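PDB 5XK2: diacylglycerol lipase from Aspergillus oryzae, which hydrolyses ester bonds of mono- and diacylglycerols, probably through the serine-based mechanism of class 3 lipases, and is seen here in a closed conformation. Local coordinates for residues V77-F88 against H142-H152; F120-R128 against A157-L166. All blocks are in the same frame, centred on the assembly; numbering follows the deposited sequence.

Interaction 1 of 2, residues V77-F88 against H142-H152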
# COMPACT_ATOMS: atom_id res chain seq x y z
N VAL A 77 1.08 14.74 -27.74
CA VAL A 77 0.93 14.55 -29.17
C VAL A 77 2.05 13.64 -29.65
O VAL A 77 3.23 13.94 -29.42
CB VAL A 77 1.00 15.89 -29.94
CG1 VAL A 77 0.94 15.64 -31.43
CG2 VAL A 77 -0.12 16.82 -29.50
N ASP A 78 1.68 12.54 -30.31
CA ASP A 78 2.65 11.63 -30.90
C ASP A 78 2.50 11.74 -32.42
O ASP A 78 1.57 11.19 -33.01
CB ASP A 78 2.37 10.20 -30.40
CG ASP A 78 3.32 9.16 -30.97
OD1 ASP A 78 3.95 9.40 -32.02
OD2 ASP A 78 3.42 8.06 -30.36
N ASN A 79 3.44 12.45 -33.05
CA ASN A 79 3.35 12.68 -34.49
C ASN A 79 3.93 11.53 -35.29
O ASN A 79 3.74 11.43 -36.50
CB ASN A 79 4.04 13.99 -34.87
CG ASN A 79 3.23 15.20 -34.45
OD1 ASN A 79 2.01 15.23 -34.62
ND2 ASN A 79 3.91 16.22 -33.89
N THR A 80 4.64 10.64 -34.61
CA THR A 80 5.17 9.47 -35.28
C THR A 80 4.06 8.47 -35.51
O THR A 80 3.91 7.93 -36.61
CB THR A 80 6.29 8.85 -34.45
OG1 THR A 80 7.34 9.81 -34.35
CG2 THR A 80 6.83 7.58 -35.11
N ASN A 81 3.26 8.23 -34.47
CA ASN A 81 2.18 7.26 -34.54
C ASN A 81 0.80 7.87 -34.80
O ASN A 81 -0.22 7.17 -34.79
CB ASN A 81 2.17 6.44 -33.25
CG ASN A 81 3.43 5.64 -33.11
OD1 ASN A 81 3.65 4.70 -33.87
ND2 ASN A 81 4.30 6.03 -32.18
N LYS A 82 0.79 9.18 -35.00
CA LYS A 82 -0.43 9.92 -35.30
C LYS A 82 -1.50 9.68 -34.26
O LYS A 82 -2.61 9.22 -34.56
CB LYS A 82 -0.93 9.61 -36.71
CG LYS A 82 -0.03 10.25 -37.75
CD LYS A 82 -0.47 9.98 -39.17
CE LYS A 82 -1.67 10.82 -39.55
NZ LYS A 82 -1.98 10.63 -40.99
N ALA A 83 -1.14 9.96 -33.01
CA ALA A 83 -2.03 9.76 -31.89
C ALA A 83 -2.00 10.93 -30.95
O ALA A 83 -0.93 11.49 -30.70
CB ALA A 83 -1.66 8.48 -31.14
N ILE A 84 -3.16 11.27 -30.42
CA ILE A 84 -3.26 12.17 -29.27
C ILE A 84 -3.46 11.26 -28.09
O ILE A 84 -4.37 10.43 -28.10
CB ILE A 84 -4.42 13.16 -29.38
CG1 ILE A 84 -4.32 13.99 -30.67
CG2 ILE A 84 -4.49 14.03 -28.12
CD1 ILE A 84 -3.03 14.76 -30.83
N VAL A 85 -2.61 11.38 -27.09
CA VAL A 85 -2.64 10.47 -25.96
C VAL A 85 -3.09 11.20 -24.70
O VAL A 85 -2.51 12.21 -24.33
CB VAL A 85 -1.24 9.87 -25.73
CG1 VAL A 85 -1.29 8.90 -24.57
CG2 VAL A 85 -0.75 9.18 -27.00
N VAL A 86 -4.13 10.68 -24.06
CA VAL A 86 -4.60 11.17 -22.77
C VAL A 86 -4.22 10.10 -21.75
O VAL A 86 -4.75 9.00 -21.80
CB VAL A 86 -6.13 11.41 -22.77
CG1 VAL A 86 -6.58 11.98 -21.42
CG2 VAL A 86 -6.53 12.32 -23.93
N ALA A 87 -3.30 10.42 -20.85
CA ALA A 87 -2.76 9.41 -19.96
C ALA A 87 -2.97 9.80 -18.51
O ALA A 87 -2.76 10.97 -18.15
CB ALA A 87 -1.27 9.19 -20.26
N PHE A 88 -3.34 8.84 -17.68
CA PHE A 88 -3.64 9.10 -16.27
C PHE A 88 -2.80 8.27 -15.30
O PHE A 88 -2.61 7.08 -15.51
CB PHE A 88 -5.09 8.79 -15.94
CG PHE A 88 -6.09 9.56 -16.73
CD1 PHE A 88 -6.57 10.79 -16.27
CD2 PHE A 88 -6.61 9.03 -17.90
CE1 PHE A 88 -7.53 11.48 -17.00
CE2 PHE A 88 -7.56 9.72 -18.65
CZ PHE A 88 -8.02 10.96 -18.19
N HIS A 142 -4.31 18.18 -36.24
CA HIS A 142 -4.17 16.73 -36.04
C HIS A 142 -5.39 15.90 -36.45
O HIS A 142 -5.77 15.02 -35.70
CB HIS A 142 -3.74 16.46 -34.61
CG HIS A 142 -2.55 17.29 -34.20
ND1 HIS A 142 -2.69 18.58 -33.72
CD2 HIS A 142 -1.22 17.05 -34.27
CE1 HIS A 142 -1.49 19.08 -33.46
NE2 HIS A 142 -0.58 18.17 -33.78
N SER A 143 -6.18 16.37 -37.42
CA SER A 143 -7.58 15.93 -37.55
C SER A 143 -7.82 14.41 -37.70
O SER A 143 -8.86 13.92 -37.28
CB SER A 143 -8.25 16.65 -38.73
OG SER A 143 -7.63 16.31 -39.96
N ASP A 144 -6.88 13.69 -38.31
CA ASP A 144 -7.05 12.25 -38.51
C ASP A 144 -6.36 11.39 -37.46
O ASP A 144 -6.24 10.18 -37.64
CB ASP A 144 -6.58 11.85 -39.91
CG ASP A 144 -5.12 12.13 -40.13
OD1 ASP A 144 -4.53 12.92 -39.36
OD2 ASP A 144 -4.56 11.58 -41.10
N TYR A 145 -5.83 12.01 -36.40
CA TYR A 145 -5.12 11.25 -35.38
C TYR A 145 -6.04 10.37 -34.54
O TYR A 145 -7.20 10.73 -34.29
CB TYR A 145 -4.35 12.20 -34.43
CG TYR A 145 -3.05 12.76 -34.97
CD1 TYR A 145 -2.89 13.06 -36.33
CD2 TYR A 145 -1.99 13.02 -34.13
CE1 TYR A 145 -1.71 13.57 -36.82
CE2 TYR A 145 -0.79 13.54 -34.61
CZ TYR A 145 -0.66 13.81 -35.96
OH TYR A 145 0.50 14.33 -36.46
N LYS A 146 -5.52 9.22 -34.09
CA LYS A 146 -6.21 8.42 -33.10
C LYS A 146 -6.23 9.16 -31.79
O LYS A 146 -5.34 9.95 -31.50
CB LYS A 146 -5.52 7.07 -32.89
CG LYS A 146 -5.51 6.17 -34.09
CD LYS A 146 -5.19 4.74 -33.68
CE LYS A 146 -3.70 4.47 -33.70
NZ LYS A 146 -2.98 5.12 -32.58
N ILE A 147 -7.26 8.90 -31.00
CA ILE A 147 -7.29 9.39 -29.62
C ILE A 147 -7.12 8.18 -28.70
O ILE A 147 -7.98 7.31 -28.67
CB ILE A 147 -8.58 10.13 -29.30
CG1 ILE A 147 -8.67 11.42 -30.14
CG2 ILE A 147 -8.63 10.49 -27.82
CD1 ILE A 147 -9.96 12.18 -29.95
N VAL A 148 -6.00 8.14 -27.99
CA VAL A 148 -5.67 7.01 -27.12
C VAL A 148 -5.76 7.43 -25.66
O VAL A 148 -5.15 8.44 -25.27
CB VAL A 148 -4.25 6.46 -27.39
CG1 VAL A 148 -3.88 5.39 -26.35
CG2 VAL A 148 -4.13 5.91 -28.81
N VAL A 149 -6.50 6.66 -24.87
CA VAL A 149 -6.70 6.95 -23.45
C VAL A 149 -6.10 5.78 -22.68
O VAL A 149 -6.48 4.64 -22.88
CB VAL A 149 -8.18 7.14 -23.10
CG1 VAL A 149 -8.36 7.42 -21.62
CG2 VAL A 149 -8.77 8.30 -23.94
N VAL A 150 -5.13 6.08 -21.82
CA VAL A 150 -4.28 5.02 -21.29
C VAL A 150 -3.95 5.28 -19.83
O VAL A 150 -3.86 6.43 -19.38
CB VAL A 150 -2.97 4.91 -22.13
CG1 VAL A 150 -2.20 6.21 -22.12
CG2 VAL A 150 -2.07 3.74 -21.66
N GLY A 151 -3.80 4.21 -19.07
CA GLY A 151 -3.29 4.32 -17.72
C GLY A 151 -2.89 2.95 -17.19
O GLY A 151 -3.21 1.92 -17.81
N HIS A 152 -2.21 2.94 -16.04
CA HIS A 152 -1.88 1.71 -15.34
C HIS A 152 -2.43 1.82 -13.92
O HIS A 152 -2.51 2.93 -13.37
CB HIS A 152 -0.34 1.50 -15.33
CG HIS A 152 0.13 0.43 -14.39
ND1 HIS A 152 0.70 0.72 -13.17
CD2 HIS A 152 0.10 -0.92 -14.49
CE1 HIS A 152 1.00 -0.41 -12.55
NE2 HIS A 152 0.63 -1.42 -13.32
O HOH W 1 -0.63 4.35 -34.11
O HOH W 2 -0.76 5.18 -14.97
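The ring of Y145 lies against K82 at the outer end of the contact, with the K82 backbone and CB over one face. CA of K82 stands 3.7 Å from the centroid of the Y145 ring and 12° off the normal, a CH-pi contact, while CB of H142, from the same turn as the tyrosine, covers the opposite face. Held flat between them, the ring directs its hydroxyl to N79, where Y145 OH donates to N79 OD1 at 2.5 Å; amide and ring planes are 79° apart. The K82 chain crosses the ring at about a right angle and bends at chi3 (75°), which brings K82 NZ to D144 OD2 for a 2.8 Å salt bridge on the syn side of the carboxylate but well out of its plane. From V77, CG1 approaches the imidazole of H142, whose ND1 is bound by the L138 carbonyl.

Beyond this end the segments become neighbouring parallel strands, 83-88 and 146-152, in the central sheet of an alpha/beta-hydrolase fold, the second strand running into the probable nucleophile elbow. Their side chains pair by face. A87 CB and V85 CG1 both meet V150 CG1, at 3.6 Å for the alanine; on the other face CE2 of F88 comes edge-on to V149 CG1. Where the strands part, a water accepts from H152 N and donates to F88 O.

Interaction 2 of 2, residues F120-R128 against A157-L166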
# COMPACT_ATOMS: atom_id res chain seq x y z
N PHE A 120 -13.15 7.21 -8.77
CA PHE A 120 -12.55 7.29 -10.10
C PHE A 120 -13.33 8.25 -10.99
O PHE A 120 -12.73 8.99 -11.80
CB PHE A 120 -12.49 5.91 -10.76
CG PHE A 120 -11.64 4.92 -10.04
CD1 PHE A 120 -10.34 5.24 -9.63
CD2 PHE A 120 -12.11 3.64 -9.77
CE1 PHE A 120 -9.56 4.30 -8.96
CE2 PHE A 120 -11.34 2.71 -9.11
CZ PHE A 120 -10.06 3.04 -8.69
N TRP A 121 -14.65 8.26 -10.85
CA TRP A 121 -15.46 9.16 -11.67
C TRP A 121 -15.15 10.61 -11.27
O TRP A 121 -15.02 11.48 -12.12
CB TRP A 121 -16.96 8.88 -11.52
CG TRP A 121 -17.81 9.80 -12.38
CD1 TRP A 121 -18.64 10.80 -11.94
CD2 TRP A 121 -17.88 9.82 -13.81
NE1 TRP A 121 -19.23 11.42 -13.03
CE2 TRP A 121 -18.78 10.84 -14.18
CE3 TRP A 121 -17.27 9.06 -14.81
CZ2 TRP A 121 -19.08 11.12 -15.51
CZ3 TRP A 121 -17.57 9.34 -16.14
CH2 TRP A 121 -18.47 10.36 -16.48
N THR A 122 -15.02 10.84 -9.97
CA THR A 122 -14.66 12.17 -9.46
C THR A 122 -13.30 12.63 -10.01
O THR A 122 -13.16 13.79 -10.44
CB THR A 122 -14.64 12.18 -7.92
OG1 THR A 122 -15.96 11.89 -7.43
CG2 THR A 122 -14.19 13.55 -7.39
N ALA A 123 -12.33 11.73 -10.02
CA ALA A 123 -11.00 12.05 -10.54
C ALA A 123 -11.07 12.52 -11.99
O ALA A 123 -10.44 13.51 -12.36
CB ALA A 123 -10.08 10.84 -10.41
N TRP A 124 -11.84 11.81 -12.82
CA TRP A 124 -12.01 12.20 -14.21
C TRP A 124 -12.71 13.54 -14.32
O TRP A 124 -12.31 14.39 -15.10
CB TRP A 124 -12.80 11.12 -14.96
CG TRP A 124 -13.46 11.55 -16.25
CD1 TRP A 124 -14.79 11.46 -16.56
CD2 TRP A 124 -12.82 12.10 -17.42
NE1 TRP A 124 -15.02 11.92 -17.83
CE2 TRP A 124 -13.83 12.31 -18.39
CE3 TRP A 124 -11.49 12.42 -17.74
CZ2 TRP A 124 -13.56 12.84 -19.66
CZ3 TRP A 124 -11.22 12.93 -19.01
CH2 TRP A 124 -12.25 13.14 -19.94
N LYS A 125 -13.75 13.73 -13.52
CA LYS A 125 -14.53 14.98 -13.59
C LYS A 125 -13.69 16.22 -13.27
O LYS A 125 -13.93 17.28 -13.83
CB LYS A 125 -15.73 14.93 -12.64
CG LYS A 125 -16.86 14.08 -13.14
CD LYS A 125 -18.15 14.49 -12.46
CE LYS A 125 -18.59 15.86 -12.93
NZ LYS A 125 -19.64 16.43 -12.03
N VAL A 126 -12.71 16.08 -12.39
CA VAL A 126 -11.86 17.20 -12.00
C VAL A 126 -11.00 17.67 -13.17
O VAL A 126 -10.71 18.86 -13.30
CB VAL A 126 -10.95 16.82 -10.79
CG1 VAL A 126 -9.83 17.83 -10.58
CG2 VAL A 126 -11.79 16.71 -9.52
N VAL A 127 -10.54 16.74 -14.01
CA VAL A 127 -9.73 17.12 -15.17
C VAL A 127 -10.43 17.11 -16.54
O VAL A 127 -9.82 17.47 -17.56
CB VAL A 127 -8.46 16.25 -15.25
CG1 VAL A 127 -7.53 16.56 -14.08
CG2 VAL A 127 -8.81 14.76 -15.25
N ARG A 128 -11.69 16.71 -16.59
CA ARG A 128 -12.38 16.52 -17.87
C ARG A 128 -12.44 17.77 -18.76
O ARG A 128 -12.19 17.70 -19.97
CB ARG A 128 -13.81 16.03 -17.62
CG ARG A 128 -14.71 16.10 -18.83
CD ARG A 128 -16.04 15.35 -18.59
NE ARG A 128 -16.89 16.03 -17.60
CZ ARG A 128 -18.07 15.56 -17.21
NH1 ARG A 128 -18.54 14.42 -17.72
NH2 ARG A 128 -18.80 16.23 -16.32
N ALA A 157 -8.07 2.76 -14.15
CA ALA A 157 -9.49 2.88 -13.81
C ALA A 157 -10.03 4.24 -14.27
O ALA A 157 -11.10 4.34 -14.88
CB ALA A 157 -9.67 2.71 -12.31
N ILE A 158 -9.28 5.29 -13.98
CA ILE A 158 -9.70 6.62 -14.42
C ILE A 158 -9.78 6.64 -15.93
O ILE A 158 -10.76 7.14 -16.49
CB ILE A 158 -8.73 7.71 -13.90
CG1 ILE A 158 -8.76 7.71 -12.36
CG2 ILE A 158 -9.12 9.09 -14.46
CD1 ILE A 158 -7.62 8.51 -11.71
N ALA A 159 -8.79 6.05 -16.59
CA ALA A 159 -8.80 6.00 -18.05
C ALA A 159 -10.05 5.30 -18.58
O ALA A 159 -10.59 5.72 -19.60
CB ALA A 159 -7.55 5.30 -18.57
N SER A 160 -10.47 4.22 -17.91
CA SER A 160 -11.64 3.46 -18.35
C SER A 160 -12.90 4.34 -18.41
O SER A 160 -13.64 4.33 -19.41
CB SER A 160 -11.90 2.27 -17.40
OG SER A 160 -10.82 1.36 -17.45
N LEU A 161 -13.11 5.11 -17.35
CA LEU A 161 -14.29 5.98 -17.29
C LEU A 161 -14.13 7.18 -18.22
O LEU A 161 -15.10 7.62 -18.83
CB LEU A 161 -14.55 6.44 -15.86
CG LEU A 161 -14.94 5.33 -14.89
CD1 LEU A 161 -15.01 5.90 -13.47
CD2 LEU A 161 -16.29 4.69 -15.27
N ALA A 162 -12.92 7.73 -18.33
CA ALA A 162 -12.68 8.83 -19.27
C ALA A 162 -12.98 8.40 -20.70
O ALA A 162 -13.63 9.13 -21.44
CB ALA A 162 -11.23 9.33 -19.16
N ALA A 163 -12.48 7.23 -21.11
CA ALA A 163 -12.74 6.75 -22.46
C ALA A 163 -14.25 6.60 -22.70
O ALA A 163 -14.75 7.00 -23.75
CB ALA A 163 -12.03 5.39 -22.70
N ALA A 164 -14.95 6.02 -21.73
CA ALA A 164 -16.39 5.81 -21.84
C ALA A 164 -17.11 7.13 -22.10
O ALA A 164 -17.93 7.26 -23.02
CB ALA A 164 -16.93 5.17 -20.58
N ASP A 165 -16.76 8.12 -21.30
CA ASP A 165 -17.39 9.45 -21.38
C ASP A 165 -17.03 10.14 -22.70
O ASP A 165 -17.92 10.63 -23.42
CB ASP A 165 -16.96 10.28 -20.16
CG ASP A 165 -17.76 11.56 -19.98
OD1 ASP A 165 -18.88 11.68 -20.51
OD2 ASP A 165 -17.25 12.46 -19.28
N LEU A 166 -15.74 10.17 -23.02
CA LEU A 166 -15.31 10.79 -24.26
C LEU A 166 -16.02 10.22 -25.48
O LEU A 166 -16.40 10.96 -26.38
CB LEU A 166 -13.78 10.67 -24.41
CG LEU A 166 -13.01 11.57 -23.45
CD1 LEU A 166 -11.51 11.24 -23.52
CD2 LEU A 166 -13.22 13.06 -23.77
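D165 OD2 is gripped by two donors from helix 120-128. W124 NE1 donates to D165 OD2 at 2.7 Å (N-H...O 163°), meeting the anti lone pair of that oxygen, and R128 NH1 reaches D165 OD2 at 2.8 Å from the syn side, somewhat out of the carboxylate plane, completing a salt bridge. The oxygen lies close to the planes of both the indole and the guanidinium, whereas the carboxylate itself stands almost perpendicular to the indole. The aspartate extends toward them because its CG is anti to the backbone N (chi1 -169°). Two donors on one buried oxygen would be expected to favour the charged carboxylate.

The same indole is the widest surface of the contact. CB of A162 sits over the six-membered ring of W124, 3.6 Å from its centroid, while CB of R128 covers the opposite face near the rim. At the far end of the ring, W124 CH2 touches L166 CG at 3.9 Å. W121 turns its edge to L161, whose CB lies near the ring plane 3.9 Å from W121 CE3. One turn before L161, A157 CB is centred over the F120 ring, and I158 projects CD1 onto CB of A123 at 3.6 Å. Two alanines, A157 and A162, thus receive the rings of F120 and W124 face-on, whereas W121 meets L161 at the edge.

The two helix segments cross at -62°, with their axes 8.7 Å apart at closest approach. They belong to helices 118-138 and 154-168, which pack together beside the central sheet: F88 of strand 83-89 touches W124, I158 and A162, while A159 and A163 of the second helix rest on L175 of strand 173-178.

From the N terminus the chain passes through 77-88, then 120-128, then 142-152 and finally 157-166, so the two contacts alternate and their loops cross. Interaction 1 closes a loop of 53 residues that includes all of helix 118-138, setting strands 83-89 and 146-152 side by side. Interaction 2 closes a shorter loop of 28 residues, spanning strand 146-152, and joins the helix before that strand to the helix after it. The centres lie about 16 Å apart, yet the contacts touch: F88 CD2 is 3.7 Å from A159 CA, and V149 CG1 is 3.5 Å from A159 O. Sheet and helices are thereby tied together around the probable nucleophile elbow.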